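Local coordinates for Lin0861 protein (Listeria innocua, PDB 3O60) that is of unknown function but probably acts as a DNA-binding transcriptional regulator of the TetR type, at residues A[99-104]-A[155-160]. Numbering follows the deposited sequence.
With SO4 (sulfate ion), chain C.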
ATOM      1  N   ARG A  99      -3.093   9.010   5.552  1.00 56.09           N
ATOM      2  CA  ARG A  99      -3.036   7.560   5.649  1.00 55.66           C
ATOM      3  C   ARG A  99      -1.646   7.032   5.639  1.00 55.26           C
ATOM      4  O   ARG A  99      -1.359   6.007   6.186  1.00 56.15           O
ATOM      5  CB  ARG A  99      -3.728   6.951   4.454  1.00 55.22           C
ATOM      6  CG  ARG A  99      -5.198   6.817   4.588  1.00 56.65           C
ATOM      7  CD  ARG A  99      -5.739   6.065   3.447  1.00 53.90           C
ATOM      8  NE  ARG A  99      -6.650   6.862   2.669  1.00 55.11           N
ATOM      9  CZ  ARG A  99      -6.550   7.007   1.370  1.00 54.47           C
ATOM     10  NH1 ARG A  99      -5.589   6.412   0.725  1.00 52.23           N
ATOM     11  NH2 ARG A  99      -7.395   7.754   0.719  1.00 54.37           N
ATOM     12  N   THR A 100      -0.781   7.741   4.970  1.00 56.76           N
ATOM     13  CA  THR A 100       0.559   7.308   4.796  1.00 55.85           C
ATOM     14  C   THR A 100       1.350   7.640   6.012  1.00 54.46           C
ATOM     15  O   THR A 100       2.224   6.939   6.371  1.00 55.17           O
ATOM     16  CB  THR A 100       1.135   8.005   3.611  1.00 56.35           C
ATOM     17  OG1 THR A 100       0.366   7.648   2.474  1.00 57.66           O
ATOM     18  CG2 THR A 100       2.516   7.563   3.378  1.00 54.79           C
ATOM     19  N   ILE A 101       1.046   8.722   6.674  1.00 51.67           N
ATOM     20  CA  ILE A 101       1.792   9.021   7.858  1.00 52.86           C
ATOM     21  C   ILE A 101       1.422   7.998   8.900  1.00 53.89           C
ATOM     22  O   ILE A 101       2.213   7.576   9.696  1.00 53.98           O
ATOM     23  CB  ILE A 101       1.504  10.424   8.341  1.00 52.40           C
ATOM     24  CG1 ILE A 101       1.927  11.409   7.285  1.00 52.21           C
ATOM     25  CG2 ILE A 101       2.298  10.717   9.536  1.00 49.99           C
ATOM     26  CD1 ILE A 101       1.526  12.755   7.557  1.00 48.92           C
ATOM     27  N   GLN A 102       0.184   7.594   8.879  1.00 52.75           N
ATOM     28  CA  GLN A 102      -0.338   6.612   9.824  1.00 53.50           C
ATOM     29  C   GLN A 102       0.188   5.194   9.581  1.00 56.04           C
ATOM     30  O   GLN A 102       0.466   4.452  10.517  1.00 55.67           O
ATOM     31  CB  GLN A 102      -1.865   6.639   9.837  1.00 52.91           C
ATOM     32  CG  GLN A 102      -2.463   6.641  11.234  1.00 56.81           C
ATOM     33  CD  GLN A 102      -2.552   8.023  11.843  1.00 51.38           C
ATOM     34  OE1 GLN A 102      -3.187   8.909  11.296  1.00 53.08           O
ATOM     35  NE2 GLN A 102      -1.927   8.203  12.991  1.00 45.78           N
ATOM     36  N   LYS A 103       0.260   4.819   8.311  1.00 54.04           N
ATOM     37  CA  LYS A 103       0.759   3.518   7.883  1.00 53.41           C
ATOM     38  C   LYS A 103       2.229   3.313   8.218  1.00 55.83           C
ATOM     39  O   LYS A 103       2.659   2.215   8.548  1.00 55.14           O
ATOM     40  CB  LYS A 103       0.535   3.334   6.384  1.00 51.51           C
ATOM     41  CG  LYS A 103       0.744   1.921   5.885  1.00 51.95           C
ATOM     42  CD  LYS A 103       0.535   1.848   4.393  1.00 50.64           C
ATOM     43  CE  LYS A 103      -0.411   2.934   3.941  1.00 52.87           C
ATOM     44  NZ  LYS A 103      -0.355   3.154   2.481  1.00 54.96           N
ATOM     45  N   ASN A 104       2.987   4.397   8.154  1.00 54.51           N
ATOM     46  CA  ASN A 104       4.439   4.355   8.212  1.00 53.05           C
ATOM     47  C   ASN A 104       5.048   4.936   9.480  1.00 52.98           C
ATOM     48  O   ASN A 104       6.108   5.542   9.447  1.00 51.18           O
ATOM     49  CB  ASN A 104       5.039   5.004   6.973  1.00 51.16           C
ATOM     50  CG  ASN A 104       4.856   4.159   5.741  1.00 52.17           C
ATOM     51  OD1 ASN A 104       3.758   4.050   5.212  1.00 51.41           O
ATOM     52  ND2 ASN A 104       5.931   3.546   5.281  1.00 53.24           N
ATOM     53  N   SER A 155       6.149  17.571  10.324  1.00 51.52           N
ATOM     54  CA  SER A 155       5.625  18.033  11.599  1.00 50.19           C
ATOM     55  C   SER A 155       4.403  17.238  12.018  1.00 50.36           C
ATOM     56  O   SER A 155       4.235  16.926  13.188  1.00 52.15           O
ATOM     57  CB  SER A 155       5.305  19.525  11.541  1.00 52.81           C
ATOM     58  OG  SER A 155       6.490  20.296  11.541  1.00 51.51           O
ATOM     59  N   LEU A 156       3.568  16.879  11.053  1.00 49.91           N
ATOM     60  CA  LEU A 156       2.377  16.099  11.348  1.00 49.05           C
ATOM     61  C   LEU A 156       2.770  14.757  11.929  1.00 49.75           C
ATOM     62  O   LEU A 156       2.175  14.288  12.888  1.00 49.48           O
ATOM     63  CB  LEU A 156       1.563  15.881  10.078  1.00 48.00           C
ATOM     64  CG  LEU A 156       0.069  16.156  10.181  1.00 50.35           C
ATOM     65  CD1 LEU A 156      -0.683  15.428   9.103  1.00 50.56           C
ATOM     66  CD2 LEU A 156      -0.429  15.755  11.539  1.00 50.64           C
ATOM     67  N   ALA A 157       3.782  14.140  11.343  1.00 48.01           N
ATOM     68  CA  ALA A 157       4.241  12.863  11.834  1.00 47.65           C
ATOM     69  C   ALA A 157       4.759  13.007  13.251  1.00 49.72           C
ATOM     70  O   ALA A 157       4.488  12.177  14.107  1.00 51.30           O
ATOM     71  CB  ALA A 157       5.323  12.332  10.935  1.00 48.52           C
ATOM     72  N   ALA A 158       5.560  14.039  13.475  1.00 50.45           N
ATOM     73  CA  ALA A 158       6.163  14.275  14.778  1.00 50.71           C
ATOM     74  C   ALA A 158       5.155  14.586  15.874  1.00 49.94           C
ATOM     75  O   ALA A 158       5.252  14.063  16.975  1.00 52.37           O
ATOM     76  CB  ALA A 158       7.186  15.377  14.674  1.00 51.33           C
ATOM     77  N   GLU A 159       4.210  15.465  15.587  1.00 49.30           N
ATOM     78  CA  GLU A 159       3.144  15.739  16.532  1.00 52.24           C
ATOM     79  C   GLU A 159       2.330  14.470  16.715  1.00 55.85           C
ATOM     80  O   GLU A 159       1.927  14.131  17.821  1.00 58.23           O
ATOM     81  CB  GLU A 159       2.266  16.886  16.042  1.00 53.97           C
ATOM     82  CG  GLU A 159       1.314  17.446  17.085  1.00 54.05           C
ATOM     83  CD  GLU A 159       1.876  17.392  18.483  1.00 59.09           C
ATOM     84  OE1 GLU A 159       1.100  17.169  19.430  1.00 61.66           O
ATOM     85  OE2 GLU A 159       3.093  17.576  18.644  1.00 59.09           O
ATOM     86  N   ILE A 160       2.083  13.772  15.613  1.00 53.28           N
ATOM     87  CA  ILE A 160       1.387  12.499  15.665  1.00 52.81           C
ATOM     88  C   ILE A 160       2.181  11.458  16.446  1.00 54.80           C
ATOM     89  O   ILE A 160       1.618  10.714  17.235  1.00 60.41           O
ATOM     90  CB  ILE A 160       1.108  11.962  14.258  1.00 50.16           C
ATOM     91  CG1 ILE A 160      -0.168  12.580  13.697  1.00 49.37           C
ATOM     92  CG2 ILE A 160       0.998  10.461  14.278  1.00 48.94           C
ATOM     93  CD1 ILE A 160      -0.422  12.237  12.262  1.00 48.67           C
TER
HETATM   94  S   SO4 C 186      -9.658   7.861   5.430  1.00 77.44           S
HETATM   95  O1  SO4 C 186      -8.383   8.481   5.074  1.00 67.86           O
HETATM   96  O2  SO4 C 186     -10.448   7.831   4.197  1.00 73.87           O
HETATM   97  O3  SO4 C 186      -9.427   6.533   6.016  1.00 66.76           O
HETATM   98  O4  SO4 C 186     -10.373   8.659   6.428  1.00 75.56           O
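Ile101 presents both ends of its branched side chain to helix 144-162 and makes three of the four residue contacts between the segments. Its CG2 lies 3.7 Å from Ala157 CB, and the contact is centred here, with Ile101 CA and Ala157 CA the nearest such pair at 6.0 Å. The same methyl, Ile101 CG2, is 4.1 Å from Ile160 CD1. The other branch reaches a different residue: Ile101 CD1 meets Leu156 CD1 at 3.8 Å, the two side chains crossing at about a right angle. Torsions divide the work, since CG2 of Ile101 stands anti to its own backbone N while CG1 lies beside it (chi1 -62°), and an extended chi2 carries CD1 on to the leucine. Leu156, Ala157 and Ile160 thus receive a single isoleucine between them, one helical turn separating the first from the last.

At the margin, Gln102 bends at chi2 (85°) and brings NE2 to 3.9 Å from Ile160 CG2, crossing that side chain nearly perpendicularly. This is a van der Waals touch of the amide nitrogen on a methyl; no hydrogen bond links the two segments, so the direct contact between them is van der Waals in kind. Away from the interface, Arg99 NE gives a weak hydrogen bond of 3.4 Å to sulfate O1, which sits in the guanidinium plane at its edge; the ion probably came from the crystallisation liquor.

The axes of the two short helical segments approach to 10.2 Å and cross at -47°, within the all-helical domain that follows the probable DNA-binding helices of a TetR-type fold. Helix 105-114 adds Phe108 against Ala157, helix 169-182 brings Leu172 to Gln102, and helix 65-84 flanks Thr100 with Phe79 and pairs Glu82 with Lys103 in a salt bridge.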